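Local coordinates for protein putative phosphosugar isomerase (Silicibacter pomeroyi DSS-3, PDB 3FJ1) that is probably a sugar-phosphate-binding protein of the SIS family, perhaps acting as an aminotransferase or isomerase, though its exact reaction is not established, at residues R33-A36 / V37-R41. Residues are numbered along the deposited sequence; the frame is centred on the assembly and turned at random.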
# COMPACT_ATOMS: atom_id res chain seq x y z
N ARG A 33 -9.57 -29.33 -3.29
CA ARG A 33 -8.33 -30.03 -3.65
C ARG A 33 -7.10 -29.19 -3.31
O ARG A 33 -6.13 -29.72 -2.73
CB ARG A 33 -8.34 -30.37 -5.14
CG ARG A 33 -9.21 -31.54 -5.47
CD ARG A 33 -9.28 -31.77 -6.96
NE ARG A 33 -10.05 -32.98 -7.24
CZ ARG A 33 -10.39 -33.40 -8.46
NH1 ARG A 33 -10.02 -32.72 -9.53
NH2 ARG A 33 -11.10 -34.51 -8.60
N VAL A 34 -7.12 -27.89 -3.61
CA VAL A 34 -5.99 -27.02 -3.28
C VAL A 34 -5.85 -26.92 -1.76
O VAL A 34 -4.75 -27.01 -1.24
CB VAL A 34 -6.09 -25.62 -3.91
CG1 VAL A 34 -4.92 -24.74 -3.46
CG2 VAL A 34 -6.15 -25.73 -5.46
N ALA A 35 -6.96 -26.72 -1.04
CA ALA A 35 -6.95 -26.68 0.43
C ALA A 35 -6.34 -27.94 1.02
O ALA A 35 -5.61 -27.85 1.98
CB ALA A 35 -8.36 -26.43 0.99
N ALA A 36 -6.62 -29.11 0.42
CA ALA A 36 -6.07 -30.40 0.87
C ALA A 36 -4.53 -30.41 0.71
O ALA A 36 -3.80 -30.80 1.62
CB ALA A 36 -6.73 -31.56 0.14
N VAL A 37 -4.06 -29.94 -0.45
CA VAL A 37 -2.63 -29.79 -0.70
C VAL A 37 -2.00 -28.86 0.35
O VAL A 37 -0.94 -29.15 0.88
CB VAL A 37 -2.37 -29.27 -2.13
CG1 VAL A 37 -0.89 -28.91 -2.32
CG2 VAL A 37 -2.82 -30.33 -3.19
N LEU A 38 -2.66 -27.74 0.66
CA LEU A 38 -2.13 -26.80 1.66
C LEU A 38 -2.10 -27.39 3.07
O LEU A 38 -1.17 -27.15 3.81
CB LEU A 38 -2.94 -25.48 1.64
CG LEU A 38 -2.78 -24.64 0.36
CD1 LEU A 38 -3.81 -23.49 0.32
CD2 LEU A 38 -1.32 -24.11 0.25
N ARG A 39 -3.10 -28.18 3.44
CA ARG A 39 -3.10 -28.77 4.78
C ARG A 39 -1.94 -29.76 4.87
O ARG A 39 -1.29 -29.89 5.91
CB ARG A 39 -4.43 -29.44 5.12
CG ARG A 39 -5.53 -28.47 5.50
CD ARG A 39 -6.72 -29.19 6.12
NE ARG A 39 -7.28 -30.20 5.23
CZ ARG A 39 -8.14 -29.98 4.25
NH1 ARG A 39 -8.60 -28.77 3.97
NH2 ARG A 39 -8.56 -30.99 3.52
N LEU A 40 -1.67 -30.45 3.77
CA LEU A 40 -0.58 -31.41 3.71
C LEU A 40 0.79 -30.72 3.70
O LEU A 40 1.64 -31.05 4.52
CB LEU A 40 -0.76 -32.29 2.47
CG LEU A 40 0.30 -33.34 2.18
CD1 LEU A 40 0.56 -34.25 3.41
CD2 LEU A 40 -0.15 -34.12 0.96
N ARG A 41 1.00 -29.80 2.77
CA ARG A 41 2.28 -29.07 2.68
C ARG A 41 2.51 -28.20 3.93
O ARG A 41 3.64 -28.00 4.33
CB ARG A 41 2.38 -28.21 1.42
CG ARG A 41 2.25 -28.96 0.09
CD ARG A 41 3.37 -29.99 -0.15
NE ARG A 41 3.19 -30.57 -1.49
CZ ARG A 41 2.85 -31.83 -1.80
NH1 ARG A 41 2.69 -32.78 -0.88
NH2 ARG A 41 2.70 -32.14 -3.09
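Arg39 lays its guanidinium back over the preceding turn of helix, one face toward the backbone of Ala35 and Ala36. Two distances document this placement: NH1 lies 3.8 Å from Ala35 CB, and NH2 lies 3.7 Å from Ala36 CA. Ala35 O and Ala36 CA both sit above that face, toward its rim; the oxygen may add a weak electrostatic attraction to the cation, while the carbon contacts are van der Waals. With chi1 at -78°, CG stands beside the backbone N; chi2 is extended, and the bend at chi3 (-58°) turns the head group toward the N-terminal side. Trp170 and Glu172 also touch the arginine.

About a third of a turn round the helix, Val34 and Leu38 run side by side, with CG1 of the valine 4.1 Å from CD1 of the leucine. Their shared direction is inward: Val34 meets Leu166 and Val122, while Leu38 meets Leu120 and Trp170. The pair lies in the last turns of helix 8-41, and the contacts with Leu120 and Val122 of strand 120-125 show it packing on the parallel five-stranded sheet of the first SIS domain, an alpha-beta-alpha sandwich; the helix leads into strand 45-49. Val37 touches Leu120 and His138 of the same sheet. Within the helix, its CG2 lies 3.4 Å from Arg33 O.

Regular i to i+4 bonds carry the backbone: Leu38 N to Val34 O is 2.9 Å with an N-H...O angle of 158°, and Arg39 N to Ala35 O is also 2.9 Å. Leu40 N reaches Ala36 O at 3.0 Å, and Leu40 CB rests 3.5 Å from that same oxygen.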